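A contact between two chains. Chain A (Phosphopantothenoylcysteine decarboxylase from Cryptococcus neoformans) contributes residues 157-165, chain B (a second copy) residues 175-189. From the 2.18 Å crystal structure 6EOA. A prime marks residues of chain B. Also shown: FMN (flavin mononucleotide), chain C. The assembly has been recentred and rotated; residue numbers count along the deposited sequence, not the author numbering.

Chain A, residues 157-165: TSLLRALGP
Chain B 175-189: MNTYMYQHRLTTRHL

Chain A enters as the end of a helix that begins earlier in the chain; at Leu163 (phi/psi -57/153) and Gly164 (-97/158) the backbone opens into an extended segment. Chain B supplies a short helix and the start of a second, joined at a corner. Asn176′ caps the first, its OD1 accepting from Tyr178′ N at 3.0 Å; the extended His182′ (-53/144) caps the second, its ND1 accepting from Leu184′ N at 3.2 Å. The nearest CA atoms are those of Ala162 and Met179′, 4.7 Å apart.

Arg161 dominates the contact, burying 150 of the 508 Å² shared by both sides. Its CB points sideways, but chi1 t, chi2 p, chi3 near 137° and chi4 near 78° carry the guanidinium to the chain B corner. There NH1 lies 2.9 Å from both Met179′ O and Thr185′ OG1, which sit near the guanidinium plane. The angle to Met179′ O is too poor for a hydrogen bond; that carbonyl instead accepts from Thr185′ OG1 at 2.7 Å, a bond tying the two chain B helices together. Arg161 NH2 is buried without a polar partner, 3.9 Å from His188′ ND1.

His182′ (chi1 t, chi2 -88°) thus does two jobs: while ND1 caps the helix, one ring face receives Arg161 CD, 3.7 Å from the ring centroid and almost on its normal, a CH-pi contact.

Met179′ (m, t, t) is long and flexible enough to run beside the chain A helix, placing CE 4.0 Å from Ala162 CB, a small apolar surface, and 3.3 Å from Ser158 O. The CA-to-CB bond of Tyr178′ (chi1 m, chi2 -51°) points toward chain A; its CB is 3.1 Å from Ala162 O, and Gly164 CA lies over one ring face, 4.3 Å from Tyr178′ CD1. Glycine suits this place: a CB on Gly164 would be crowded by Pro165 CD, 3.3 Å away, and would stand 3.8 Å from Tyr178′ CE1.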

# COMPACT_ATOMS: atom_id res chain seq x y z
N THR A 157 5.47 4.58 -9.18
CA THR A 157 4.71 3.43 -9.64
C THR A 157 3.65 3.81 -10.66
O THR A 157 3.29 2.99 -11.52
CB THR A 157 4.05 2.71 -8.46
OG1 THR A 157 3.34 3.66 -7.67
CG2 THR A 157 5.10 2.03 -7.58
N SER A 158 3.14 5.03 -10.58
CA SER A 158 2.23 5.54 -11.61
C SER A 158 2.97 5.68 -12.94
O SER A 158 2.43 5.38 -14.00
CB SER A 158 1.62 6.88 -11.19
OG SER A 158 0.58 6.70 -10.26
N LEU A 159 4.22 6.14 -12.87
CA LEU A 159 5.06 6.27 -14.06
C LEU A 159 5.29 4.92 -14.73
O LEU A 159 5.10 4.78 -15.94
CB LEU A 159 6.40 6.92 -13.70
CG LEU A 159 7.47 6.89 -14.79
CD1 LEU A 159 6.96 7.52 -16.09
CD2 LEU A 159 8.74 7.57 -14.33
N LEU A 160 5.71 3.94 -13.94
CA LEU A 160 5.97 2.60 -14.46
C LEU A 160 4.71 1.96 -15.04
O LEU A 160 4.76 1.33 -16.09
CB LEU A 160 6.55 1.71 -13.36
CG LEU A 160 8.02 1.98 -13.01
CD1 LEU A 160 8.36 1.44 -11.63
CD2 LEU A 160 8.93 1.39 -14.06
N ARG A 161 3.58 2.15 -14.35
CA ARG A 161 2.31 1.58 -14.79
C ARG A 161 1.83 2.22 -16.09
O ARG A 161 1.16 1.58 -16.89
CB ARG A 161 1.25 1.76 -13.70
CG ARG A 161 -0.04 0.98 -13.95
CD ARG A 161 0.17 -0.52 -13.77
NE ARG A 161 -0.92 -1.15 -13.02
CZ ARG A 161 -2.10 -1.45 -13.54
NH1 ARG A 161 -2.35 -1.18 -14.81
NH2 ARG A 161 -3.04 -2.01 -12.79
N ALA A 162 2.20 3.48 -16.30
CA ALA A 162 1.72 4.24 -17.45
C ALA A 162 2.61 4.10 -18.68
O ALA A 162 2.24 4.53 -19.76
CB ALA A 162 1.58 5.71 -17.09
N LEU A 163 3.78 3.48 -18.51
CA LEU A 163 4.73 3.35 -19.62
C LEU A 163 4.15 2.64 -20.83
O LEU A 163 3.24 1.82 -20.71
CB LEU A 163 5.99 2.60 -19.16
CG LEU A 163 6.99 3.36 -18.31
CD1 LEU A 163 8.20 2.48 -18.06
CD2 LEU A 163 7.41 4.66 -18.98
N GLY A 164 4.69 2.96 -22.00
CA GLY A 164 4.41 2.20 -23.21
C GLY A 164 5.52 1.20 -23.42
O GLY A 164 6.63 1.38 -22.90
N PRO A 165 5.26 0.13 -24.19
CA PRO A 165 6.26 -0.92 -24.43
C PRO A 165 7.45 -0.38 -25.23
O PRO A 165 8.47 -1.06 -25.37
CB PRO A 165 5.49 -1.97 -25.24
CG PRO A 165 4.39 -1.21 -25.90
CD PRO A 165 4.01 -0.12 -24.93
N MET B 175 -8.83 5.10 -16.63
CA MET B 175 -7.40 5.33 -16.54
C MET B 175 -6.80 5.69 -17.89
O MET B 175 -7.44 5.54 -18.93
CB MET B 175 -6.70 4.09 -15.97
CG MET B 175 -6.88 2.82 -16.79
SD MET B 175 -6.41 1.32 -15.89
CE MET B 175 -7.86 1.08 -14.86
N ASN B 176 -5.56 6.20 -17.85
CA ASN B 176 -4.80 6.44 -19.06
C ASN B 176 -4.73 5.15 -19.85
O ASN B 176 -4.63 4.06 -19.27
CB ASN B 176 -3.40 6.96 -18.73
CG ASN B 176 -2.53 7.09 -19.95
OD1 ASN B 176 -1.73 6.20 -20.26
ND2 ASN B 176 -2.67 8.19 -20.67
N THR B 177 -4.81 5.25 -21.18
CA THR B 177 -4.95 4.07 -22.01
C THR B 177 -3.76 3.12 -21.86
O THR B 177 -3.93 1.90 -21.95
CB THR B 177 -5.12 4.45 -23.50
OG1 THR B 177 -5.11 3.26 -24.30
CG2 THR B 177 -4.00 5.38 -23.96
N TYR B 178 -2.58 3.66 -21.60
CA TYR B 178 -1.41 2.81 -21.42
C TYR B 178 -1.42 2.12 -20.06
O TYR B 178 -0.77 1.09 -19.88
CB TYR B 178 -0.13 3.63 -21.61
CG TYR B 178 0.20 3.85 -23.06
CD1 TYR B 178 0.23 2.78 -23.95
CD2 TYR B 178 0.45 5.12 -23.56
CE1 TYR B 178 0.53 2.98 -25.29
CE2 TYR B 178 0.75 5.33 -24.90
CZ TYR B 178 0.78 4.25 -25.76
OH TYR B 178 1.07 4.44 -27.09
N MET B 179 -2.17 2.68 -19.11
CA MET B 179 -2.37 1.99 -17.84
C MET B 179 -3.35 0.84 -18.04
O MET B 179 -3.17 -0.24 -17.48
CB MET B 179 -2.89 2.94 -16.76
CG MET B 179 -1.81 3.78 -16.10
SD MET B 179 -2.32 4.38 -14.48
CE MET B 179 -0.90 5.35 -14.00
N TYR B 180 -4.38 1.07 -18.84
CA TYR B 180 -5.37 0.03 -19.11
C TYR B 180 -4.80 -1.10 -19.95
O TYR B 180 -5.18 -2.26 -19.78
CB TYR B 180 -6.61 0.61 -19.80
CG TYR B 180 -7.71 -0.42 -19.97
CD1 TYR B 180 -8.50 -0.80 -18.90
CD2 TYR B 180 -7.93 -1.03 -21.20
CE1 TYR B 180 -9.48 -1.75 -19.04
CE2 TYR B 180 -8.93 -1.98 -21.35
CZ TYR B 180 -9.70 -2.34 -20.26
OH TYR B 180 -10.70 -3.28 -20.38
N GLN B 181 -3.88 -0.77 -20.86
CA GLN B 181 -3.26 -1.77 -21.73
C GLN B 181 -2.18 -2.57 -21.02
O GLN B 181 -1.72 -3.59 -21.54
CB GLN B 181 -2.67 -1.09 -22.97
CG GLN B 181 -3.71 -0.53 -23.92
CD GLN B 181 -3.08 0.18 -25.09
OE1 GLN B 181 -2.31 -0.42 -25.85
NE2 GLN B 181 -3.40 1.46 -25.25
N HIS B 182 -1.75 -2.10 -19.85
CA HIS B 182 -0.77 -2.80 -19.03
C HIS B 182 -1.20 -4.25 -18.79
O HIS B 182 -2.39 -4.53 -18.66
CB HIS B 182 -0.58 -2.06 -17.70
CG HIS B 182 0.64 -2.47 -16.94
ND1 HIS B 182 0.65 -3.52 -16.04
CD2 HIS B 182 1.89 -1.95 -16.91
CE1 HIS B 182 1.85 -3.63 -15.51
NE2 HIS B 182 2.63 -2.69 -16.02
N ARG B 183 -0.23 -5.15 -18.75
CA ARG B 183 -0.51 -6.58 -18.65
C ARG B 183 -1.28 -6.96 -17.40
O ARG B 183 -2.07 -7.91 -17.41
CB ARG B 183 0.80 -7.38 -18.70
CG ARG B 183 0.61 -8.87 -18.95
CD ARG B 183 1.46 -9.32 -20.12
NE ARG B 183 1.37 -10.76 -20.36
CZ ARG B 183 2.39 -11.52 -20.72
NH1 ARG B 183 3.59 -10.99 -20.89
NH2 ARG B 183 2.22 -12.82 -20.92
N LEU B 184 -1.07 -6.21 -16.32
CA LEU B 184 -1.65 -6.55 -15.03
C LEU B 184 -3.11 -6.12 -14.91
O LEU B 184 -3.83 -6.59 -14.03
CB LEU B 184 -0.83 -5.92 -13.91
CG LEU B 184 0.61 -6.42 -13.82
CD1 LEU B 184 1.35 -5.74 -12.69
CD2 LEU B 184 0.63 -7.93 -13.66
N THR B 185 -3.54 -5.22 -15.79
CA THR B 185 -4.92 -4.75 -15.78
C THR B 185 -5.90 -5.88 -16.04
O THR B 185 -6.87 -6.07 -15.30
CB THR B 185 -5.14 -3.65 -16.82
OG1 THR B 185 -4.37 -2.49 -16.46
CG2 THR B 185 -6.61 -3.27 -16.89
N THR B 186 -5.65 -6.64 -17.10
CA THR B 186 -6.53 -7.73 -17.49
C THR B 186 -6.50 -8.87 -16.47
O THR B 186 -7.50 -9.55 -16.26
CB THR B 186 -6.16 -8.28 -18.87
OG1 THR B 186 -4.79 -8.70 -18.87
CG2 THR B 186 -6.35 -7.20 -19.93
N ARG B 187 -5.34 -9.07 -15.84
CA ARG B 187 -5.22 -10.07 -14.79
C ARG B 187 -6.01 -9.66 -13.53
O ARG B 187 -6.53 -10.52 -12.82
CB ARG B 187 -3.75 -10.30 -14.43
CG ARG B 187 -3.53 -11.31 -13.31
CD ARG B 187 -2.05 -11.53 -13.04
NE ARG B 187 -1.37 -12.19 -14.16
CZ ARG B 187 -0.06 -12.36 -14.25
NH1 ARG B 187 0.74 -11.93 -13.29
NH2 ARG B 187 0.46 -12.97 -15.31
N HIS B 188 -6.09 -8.36 -13.28
CA HIS B 188 -6.84 -7.86 -12.12
C HIS B 188 -8.34 -7.82 -12.41
O HIS B 188 -9.15 -8.11 -11.52
CB HIS B 188 -6.35 -6.47 -11.71
CG HIS B 188 -4.95 -6.45 -11.19
ND1 HIS B 188 -4.24 -5.29 -10.99
CD2 HIS B 188 -4.11 -7.46 -10.84
CE1 HIS B 188 -3.03 -5.58 -10.53
NE2 HIS B 188 -2.93 -6.89 -10.43
N LEU B 189 -8.70 -7.46 -13.64
CA LEU B 189 -10.09 -7.51 -14.06
C LEU B 189 -10.59 -8.94 -13.97
O LEU B 189 -11.74 -9.18 -13.61
CB LEU B 189 -10.26 -6.98 -15.49
CG LEU B 189 -10.04 -5.48 -15.73
CD1 LEU B 189 -10.17 -5.18 -17.23
CD2 LEU B 189 -11.02 -4.64 -14.93
N1 FMN C . -4.96 6.89 -12.23
C2 FMN C . -5.90 6.19 -12.96
O2 FMN C . -5.98 4.97 -12.85
N3 FMN C . -6.75 6.87 -13.82
C4 FMN C . -6.66 8.24 -13.95
O4 FMN C . -7.42 8.84 -14.72
C4A FMN C . -5.71 8.95 -13.22
N5 FMN C . -5.61 10.32 -13.33
C5A FMN C . -4.67 11.01 -12.59
C6 FMN C . -4.56 12.40 -12.71
C7 FMN C . -3.61 13.09 -11.96
C7M FMN C . -3.50 14.59 -12.09
C8 FMN C . -2.77 12.40 -11.10
C8M FMN C . -1.73 13.13 -10.29
C9 FMN C . -2.87 11.02 -10.99
C9A FMN C . -3.82 10.32 -11.73
N10 FMN C . -3.92 8.95 -11.62
C10 FMN C . -4.86 8.26 -12.35
C1' FMN C . -3.01 8.20 -10.69
C2' FMN C . -3.70 7.96 -9.35
O2' FMN C . -4.35 9.14 -8.90
C3' FMN C . -2.69 7.50 -8.31
O3' FMN C . -2.25 6.22 -8.68
C4' FMN C . -3.32 7.47 -6.93
O4' FMN C . -2.33 7.34 -5.93
C5' FMN C . -4.31 6.31 -6.83
O5' FMN C . -5.06 6.43 -5.64
P FMN C . -6.47 5.66 -5.50
O1P FMN C . -6.20 4.19 -5.28
O2P FMN C . -7.32 5.83 -6.74
O3P FMN C . -7.20 6.24 -4.32